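Nucleoporin nup120 (Schizosaccharomyces pombe, PDB 4GQ2) serves as a structural constituent of the nuclear pore complex, whose nucleoporins build the pore scaffold and can dock transiently associated nuclear transport factors. Local coordinates at residues 667-675 / 760-768; 863-873 / 892-903. One frame throughout, in Å; residues are numbered along the deposited sequence.

Contact 1. Residues 667-675 / 760-768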
# COMPACT_ATOMS: atom_id res chain seq x y z
N ALA A 667 -6.09 5.89 25.04
CA ALA A 667 -7.04 6.94 24.70
C ALA A 667 -6.34 8.29 24.90
O ALA A 667 -5.78 8.55 25.97
CB ALA A 667 -8.28 6.83 25.56
N GLN A 668 -6.35 9.15 23.88
CA GLN A 668 -7.03 8.86 22.63
C GLN A 668 -6.11 8.89 21.40
O GLN A 668 -5.46 7.90 21.10
CB GLN A 668 -8.24 9.79 22.43
CG GLN A 668 -9.48 9.37 23.20
CD GLN A 668 -10.75 10.01 22.67
OE1 GLN A 668 -10.86 11.24 22.60
NE2 GLN A 668 -11.72 9.19 22.30
N SER A 669 -6.06 10.04 20.73
CA SER A 669 -5.55 10.13 19.37
C SER A 669 -4.03 10.08 19.25
O SER A 669 -3.33 10.83 19.93
CB SER A 669 -6.09 11.39 18.67
OG SER A 669 -5.80 11.37 17.28
N PRO A 670 -3.52 9.20 18.37
CA PRO A 670 -2.11 9.23 18.00
C PRO A 670 -1.86 10.34 16.99
O PRO A 670 -2.80 10.79 16.33
CB PRO A 670 -1.90 7.87 17.33
CG PRO A 670 -3.24 7.53 16.75
CD PRO A 670 -4.25 8.10 17.70
N SER A 671 -0.62 10.79 16.87
CA SER A 671 -0.27 11.72 15.81
C SER A 671 -0.23 10.95 14.49
O SER A 671 -0.03 9.73 14.48
CB SER A 671 1.10 12.33 16.07
OG SER A 671 2.12 11.39 15.78
N LEU A 672 -0.41 11.66 13.39
CA LEU A 672 -0.26 11.05 12.07
C LEU A 672 1.13 10.45 11.91
O LEU A 672 1.28 9.32 11.44
CB LEU A 672 -0.57 12.04 10.96
CG LEU A 672 -2.05 12.43 10.86
CD1 LEU A 672 -2.22 13.63 9.93
CD2 LEU A 672 -2.93 11.24 10.45
N PHE A 673 2.15 11.20 12.33
CA PHE A 673 3.53 10.75 12.23
C PHE A 673 3.77 9.43 12.96
O PHE A 673 4.54 8.58 12.48
CB PHE A 673 4.51 11.84 12.70
CG PHE A 673 5.95 11.43 12.59
CD1 PHE A 673 6.56 11.28 11.35
CD2 PHE A 673 6.70 11.19 13.73
CE1 PHE A 673 7.89 10.91 11.25
CE2 PHE A 673 8.03 10.81 13.64
CZ PHE A 673 8.62 10.67 12.40
N LEU A 674 3.11 9.25 14.10
CA LEU A 674 3.17 7.98 14.81
C LEU A 674 2.62 6.83 13.95
O LEU A 674 3.28 5.79 13.80
CB LEU A 674 2.43 8.03 16.14
CG LEU A 674 2.68 6.69 16.83
CD1 LEU A 674 3.70 6.79 17.95
CD2 LEU A 674 1.38 6.07 17.31
N CYS A 675 1.43 7.02 13.40
CA CYS A 675 0.81 6.03 12.53
C CYS A 675 1.71 5.66 11.35
O CYS A 675 1.88 4.48 11.05
CB CYS A 675 -0.55 6.53 12.01
SG CYS A 675 -1.73 6.86 13.33
N THR A 760 -11.90 12.56 19.05
CA THR A 760 -11.89 11.14 19.41
C THR A 760 -10.63 10.45 18.85
O THR A 760 -9.54 10.62 19.39
CB THR A 760 -13.21 10.43 19.03
OG1 THR A 760 -13.11 9.02 19.29
CG2 THR A 760 -13.59 10.66 17.55
N MET A 761 -10.80 9.67 17.79
CA MET A 761 -9.68 9.19 16.99
C MET A 761 -9.77 9.87 15.63
O MET A 761 -10.44 9.40 14.71
CB MET A 761 -9.70 7.66 16.88
CG MET A 761 -8.34 7.05 16.55
SD MET A 761 -7.44 6.34 17.95
CE MET A 761 -8.02 4.65 17.97
N GLU A 762 -9.11 11.02 15.54
CA GLU A 762 -9.14 11.89 14.38
C GLU A 762 -8.20 11.35 13.32
O GLU A 762 -8.39 11.57 12.12
CB GLU A 762 -8.69 13.29 14.81
CG GLU A 762 -9.08 14.44 13.90
CD GLU A 762 -8.74 15.78 14.53
OE1 GLU A 762 -9.12 15.99 15.70
OE2 GLU A 762 -8.08 16.61 13.86
N ALA A 763 -7.16 10.65 13.77
CA ALA A 763 -6.14 10.11 12.89
C ALA A 763 -6.73 9.10 11.93
O ALA A 763 -6.27 8.99 10.80
CB ALA A 763 -5.01 9.50 13.70
N LEU A 764 -7.78 8.40 12.36
CA LEU A 764 -8.43 7.37 11.54
C LEU A 764 -9.00 7.88 10.22
O LEU A 764 -9.11 7.13 9.24
CB LEU A 764 -9.52 6.65 12.34
CG LEU A 764 -9.03 5.60 13.34
CD1 LEU A 764 -10.19 5.10 14.21
CD2 LEU A 764 -8.34 4.43 12.65
N ALA A 765 -9.34 9.17 10.19
CA ALA A 765 -9.96 9.79 9.02
C ALA A 765 -8.98 10.60 8.15
O ALA A 765 -9.37 11.11 7.10
CB ALA A 765 -11.12 10.67 9.46
N SER A 766 -7.72 10.70 8.59
CA SER A 766 -6.74 11.57 7.92
C SER A 766 -5.51 10.78 7.43
O SER A 766 -4.70 11.28 6.65
CB SER A 766 -6.30 12.70 8.86
OG SER A 766 -7.42 13.33 9.46
N VAL A 767 -5.41 9.56 7.92
CA VAL A 767 -4.35 8.62 7.57
C VAL A 767 -4.36 8.27 6.06
O VAL A 767 -5.39 8.38 5.41
CB VAL A 767 -4.51 7.39 8.50
CG1 VAL A 767 -4.60 6.08 7.75
CG2 VAL A 767 -3.48 7.42 9.63
N ASN A 768 -3.21 7.86 5.52
CA ASN A 768 -3.07 7.65 4.07
C ASN A 768 -3.18 6.20 3.59
O ASN A 768 -3.58 5.95 2.46
CB ASN A 768 -1.77 8.26 3.54
CG ASN A 768 -1.91 9.74 3.20
OD1 ASN A 768 -3.00 10.28 3.16
ND2 ASN A 768 -0.78 10.39 2.93

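Contact 2. Residues 863-873 / 892-903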
# COMPACT_ATOMS: atom_id res chain seq x y z
N PHE A 863 -26.30 -11.96 1.58
CA PHE A 863 -27.39 -11.76 2.53
C PHE A 863 -28.20 -13.04 2.80
O PHE A 863 -28.65 -13.25 3.92
CB PHE A 863 -28.35 -10.67 2.04
CG PHE A 863 -27.87 -9.26 2.28
CD1 PHE A 863 -27.24 -8.91 3.48
CD2 PHE A 863 -28.09 -8.27 1.33
CE1 PHE A 863 -26.81 -7.61 3.70
CE2 PHE A 863 -27.66 -6.96 1.55
CZ PHE A 863 -27.02 -6.63 2.73
N LYS A 864 -28.38 -13.87 1.78
CA LYS A 864 -29.21 -15.08 1.90
C LYS A 864 -28.43 -16.33 2.32
O LYS A 864 -29.03 -17.37 2.57
CB LYS A 864 -29.93 -15.37 0.59
CG LYS A 864 -30.93 -14.32 0.15
CD LYS A 864 -31.68 -14.79 -1.10
CE LYS A 864 -32.68 -13.75 -1.56
NZ LYS A 864 -33.43 -14.23 -2.76
N THR A 865 -27.10 -16.24 2.37
CA THR A 865 -26.30 -17.38 2.82
C THR A 865 -25.79 -17.15 4.24
O THR A 865 -24.93 -17.88 4.72
CB THR A 865 -25.12 -17.67 1.87
OG1 THR A 865 -24.29 -16.51 1.78
CG2 THR A 865 -25.62 -18.04 0.47
N THR A 866 -26.32 -16.13 4.90
CA THR A 866 -25.98 -15.84 6.29
C THR A 866 -27.19 -15.33 7.07
O THR A 866 -28.24 -15.07 6.49
CB THR A 866 -24.83 -14.81 6.42
OG1 THR A 866 -24.40 -14.75 7.78
CG2 THR A 866 -25.27 -13.42 5.98
N SER A 867 -27.01 -15.19 8.38
CA SER A 867 -28.04 -14.68 9.27
C SER A 867 -27.38 -14.00 10.45
O SER A 867 -26.32 -14.43 10.91
CB SER A 867 -28.93 -15.82 9.76
OG SER A 867 -29.95 -15.34 10.60
N LEU A 868 -28.00 -12.93 10.95
CA LEU A 868 -27.55 -12.25 12.15
C LEU A 868 -28.29 -12.73 13.43
O LEU A 868 -28.22 -12.09 14.48
CB LEU A 868 -27.71 -10.74 11.97
CG LEU A 868 -26.50 -9.84 11.66
CD1 LEU A 868 -25.29 -10.58 11.09
CD2 LEU A 868 -26.89 -8.69 10.76
N VAL A 869 -28.97 -13.86 13.32
CA VAL A 869 -29.84 -14.38 14.39
C VAL A 869 -29.14 -14.54 15.75
O VAL A 869 -29.75 -14.35 16.80
CB VAL A 869 -30.58 -15.66 13.93
CG1 VAL A 869 -30.85 -16.62 15.09
CG2 VAL A 869 -31.88 -15.28 13.23
N LEU A 870 -27.85 -14.88 15.73
CA LEU A 870 -27.09 -15.08 16.96
C LEU A 870 -26.34 -13.83 17.43
O LEU A 870 -25.56 -13.90 18.38
CB LEU A 870 -26.12 -16.26 16.80
CG LEU A 870 -26.76 -17.61 16.44
CD1 LEU A 870 -25.72 -18.66 16.05
CD2 LEU A 870 -27.66 -18.12 17.57
N TYR A 871 -26.62 -12.69 16.81
CA TYR A 871 -25.81 -11.48 17.03
C TYR A 871 -26.61 -10.23 17.39
O TYR A 871 -26.15 -9.10 17.18
CB TYR A 871 -24.87 -11.26 15.82
CG TYR A 871 -24.02 -12.48 15.52
CD1 TYR A 871 -22.80 -12.68 16.16
CD2 TYR A 871 -24.46 -13.46 14.63
CE1 TYR A 871 -22.03 -13.81 15.91
CE2 TYR A 871 -23.70 -14.60 14.38
CZ TYR A 871 -22.49 -14.77 15.02
OH TYR A 871 -21.73 -15.89 14.78
N SER A 872 -27.79 -10.42 17.97
CA SER A 872 -28.63 -9.29 18.40
C SER A 872 -28.16 -8.62 19.70
O SER A 872 -28.68 -7.56 20.07
CB SER A 872 -30.09 -9.73 18.53
OG SER A 872 -30.25 -10.71 19.54
N HIS A 873 -27.17 -9.20 20.36
CA HIS A 873 -26.64 -8.65 21.61
C HIS A 873 -25.23 -8.10 21.51
O HIS A 873 -24.85 -7.23 22.28
CB HIS A 873 -26.71 -9.69 22.74
CG HIS A 873 -28.11 -10.18 23.02
ND1 HIS A 873 -29.06 -9.40 23.58
CD2 HIS A 873 -28.71 -11.43 22.79
CE1 HIS A 873 -30.20 -10.11 23.70
NE2 HIS A 873 -29.99 -11.35 23.22
N HIS A 892 -36.07 -9.27 21.12
CA HIS A 892 -35.19 -10.36 20.70
C HIS A 892 -35.92 -11.64 20.41
O HIS A 892 -35.46 -12.74 20.72
CB HIS A 892 -34.05 -10.54 21.69
CG HIS A 892 -33.23 -9.29 21.90
ND1 HIS A 892 -32.03 -9.11 21.32
CD2 HIS A 892 -33.50 -8.13 22.62
CE1 HIS A 892 -31.55 -7.90 21.66
NE2 HIS A 892 -32.45 -7.30 22.46
N GLN A 893 -37.08 -11.49 19.77
CA GLN A 893 -37.93 -12.60 19.37
C GLN A 893 -38.15 -12.47 17.87
O GLN A 893 -38.09 -11.36 17.33
CB GLN A 893 -39.29 -12.49 20.07
CG GLN A 893 -39.77 -13.77 20.73
CD GLN A 893 -39.50 -13.77 22.22
OE1 GLN A 893 -40.44 -13.79 23.02
NE2 GLN A 893 -38.23 -13.74 22.61
N ASN A 894 -38.42 -13.61 17.22
CA ASN A 894 -38.61 -13.66 15.77
C ASN A 894 -37.42 -13.03 15.06
O ASN A 894 -37.56 -12.10 14.27
CB ASN A 894 -39.90 -12.94 15.35
CG ASN A 894 -41.16 -13.69 15.76
OD1 ASN A 894 -41.29 -14.88 15.50
ND2 ASN A 894 -42.10 -12.97 16.36
N LEU A 895 -36.24 -13.55 15.37
CA LEU A 895 -35.01 -12.92 14.93
C LEU A 895 -34.77 -13.06 13.42
O LEU A 895 -34.30 -12.13 12.78
CB LEU A 895 -33.82 -13.41 15.76
CG LEU A 895 -33.85 -13.06 17.25
CD1 LEU A 895 -32.76 -13.79 18.04
CD2 LEU A 895 -33.74 -11.55 17.47
N LEU A 896 -35.15 -14.21 12.86
CA LEU A 896 -35.05 -14.40 11.41
C LEU A 896 -35.80 -13.28 10.71
O LEU A 896 -35.24 -12.61 9.85
CB LEU A 896 -35.61 -15.76 10.96
CG LEU A 896 -34.78 -16.58 9.94
CD1 LEU A 896 -35.66 -17.55 9.15
CD2 LEU A 896 -33.97 -15.71 9.00
N SER A 897 -37.06 -13.08 11.11
CA SER A 897 -37.90 -12.02 10.56
C SER A 897 -37.27 -10.65 10.71
O SER A 897 -37.29 -9.85 9.77
CB SER A 897 -39.29 -12.04 11.20
OG SER A 897 -40.07 -13.11 10.70
N CYS A 898 -36.73 -10.38 11.91
CA CYS A 898 -36.04 -9.11 12.20
C CYS A 898 -34.91 -8.86 11.20
O CYS A 898 -34.75 -7.75 10.69
CB CYS A 898 -35.48 -9.11 13.62
SG CYS A 898 -36.74 -8.91 14.92
N TYR A 899 -34.13 -9.91 10.94
CA TYR A 899 -33.04 -9.88 9.98
C TYR A 899 -33.57 -9.56 8.59
O TYR A 899 -33.08 -8.63 7.94
CB TYR A 899 -32.27 -11.22 10.02
CG TYR A 899 -31.18 -11.37 8.98
CD1 TYR A 899 -30.02 -10.60 9.03
CD2 TYR A 899 -31.29 -12.32 7.94
CE1 TYR A 899 -29.01 -10.75 8.09
CE2 TYR A 899 -30.29 -12.47 7.00
CZ TYR A 899 -29.16 -11.68 7.07
OH TYR A 899 -28.16 -11.82 6.14
N TYR A 900 -34.60 -10.28 8.15
CA TYR A 900 -35.21 -10.03 6.84
C TYR A 900 -35.86 -8.63 6.73
O TYR A 900 -35.81 -8.01 5.66
CB TYR A 900 -36.22 -11.12 6.46
CG TYR A 900 -35.59 -12.46 6.11
CD1 TYR A 900 -34.37 -12.54 5.43
CD2 TYR A 900 -36.24 -13.66 6.43
CE1 TYR A 900 -33.81 -13.77 5.10
CE2 TYR A 900 -35.68 -14.88 6.10
CZ TYR A 900 -34.47 -14.93 5.44
OH TYR A 900 -33.92 -16.15 5.11
N LEU A 901 -36.45 -8.15 7.83
CA LEU A 901 -36.94 -6.77 7.92
C LEU A 901 -35.79 -5.78 7.75
O LEU A 901 -35.89 -4.82 6.97
CB LEU A 901 -37.64 -6.50 9.26
CG LEU A 901 -38.85 -5.55 9.34
CD1 LEU A 901 -38.91 -4.87 10.71
CD2 LEU A 901 -38.92 -4.50 8.23
N HIS A 902 -34.71 -6.00 8.49
CA HIS A 902 -33.54 -5.15 8.37
C HIS A 902 -33.01 -5.12 6.96
O HIS A 902 -32.73 -4.05 6.42
CB HIS A 902 -32.44 -5.61 9.31
CG HIS A 902 -31.13 -4.91 9.08
ND1 HIS A 902 -30.03 -5.56 8.67
CD2 HIS A 902 -30.79 -3.57 9.19
CE1 HIS A 902 -29.02 -4.68 8.54
NE2 HIS A 902 -29.49 -3.46 8.86
N LEU A 903 -32.89 -6.29 6.35
CA LEU A 903 -32.45 -6.39 4.96
C LEU A 903 -33.35 -5.62 4.02
O LEU A 903 -32.87 -4.87 3.17
CB LEU A 903 -32.34 -7.85 4.53
CG LEU A 903 -31.20 -8.60 5.21
CD1 LEU A 903 -30.90 -9.88 4.44
CD2 LEU A 903 -29.97 -7.72 5.31

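Contact 1. Residues 667-675 / 760-768
Ser-669 and Met-761 bring the two backbones closest, their CA atoms 4.9 Å apart, and Leu-672 lies opposite Ala-763 at 6.0 Å between CA atoms, so 667-675 and 760-768 run alongside each other. Ala-763 points its methyl at the other segment, where Pro-670, Leu-672 and Cys-675 all touch it; the methyl is small enough to sit against Pro-670, with CB 3.7 Å from Pro-670 O and close to its ring atom CG. Leu-672 reaches across with one branch. With CG anti to its carbonyl carbon (chi1 -70°), the side chain extends until CD2 rests 3.9 Å from Val-767 CG2, and the same methyl touches CB of Ser-766. Val-767 CG2 also meets Cys-675 CB, so this one branch touches two side chains about a turn apart on the helix. This is a helix start packed on the loop that leads into helix 770-777, within the helical part of Nup120. Ser-671 is its N-cap: OG accepts from Leu-674 N at 2.9 Å and is also hydrogen-bonded to Ser-90 O, tying the helix start to the beta-propeller region. On the loop side, Ala-763 O takes the N-H groups of both Ser-766 and Val-767, which curls the chain where Leu-672 CD2 rests. Proline suits the approach to the helix because its rigid ring offers an apolar surface, and Met-761 crosses it at about a right angle, SD 3.7 Å from Pro-670 CD. Farther out the packing turns polar and poorly ordered, with Gln-668 NE2 lying 3.3 Å from Thr-760 OG1.

Contact 2. Residues 863-873 / 892-903
Two histidines lie in an offset stack at one end of this contact: the His-873 and His-892 rings have centroids 4.2 Å apart and planes only 12° from parallel. Ser-872 meets the edge of the His-892 ring, OG 3.0 Å from ND1 in a hydrogen bond that either atom could donate, which helps fix the ring's rotation. At the other end Tyr-899 has its CG anti to the backbone N (chi1 175°), and its OH donates to Phe-863 O at 2.7 Å, approaching in the carbonyl plane on a lone pair. One face of its ring receives Ser-867 CA in a CH-pi contact, and Leu-903 CG lies over the opposite face. A phenylalanine in place of Tyr-899 would probably keep the packing on both ring faces but leave Phe-863 O without its hydroxyl donor. Leu-903 suits its place because CD2 also lies over a face of the Phe-863 ring, 3.8 Å from the centroid. Between the ends, Val-869 CG2 packs 3.7 Å from Leu-895 CB, and Ser-867 OG accepts from Val-869 N in an ST turn. The segment after helix 856-864 thus lies along helix 895-909, with helix 840-852 touching Phe-863 and Leu-868, helix 881-889 beside Ser-872, and helix 913-925 against Leu-903.

Contact 1 closes before contact 2 opens, so the two follow in series along the chain, their centres about 34 Å apart and their nearest atoms about 20 Å apart without touching. They share no helix. Contact 1 joins the start of helix 672-703 to the loop before helix 770-777, about 14 Å from the centre of the chain and near the N-terminal propeller region. Contact 2, about 43 Å from that centre, lies within the HEAT-repeat region. Helices such as 790-803 and 812-822 come between them in sequence. Each joins a loop to the start of a helix, with loop-on-loop packing besides in contact 1 and the end of helix 856-864 taking part in contact 2, consistent with an elongated scaffold nucleoporin held together by separate contacts along its length.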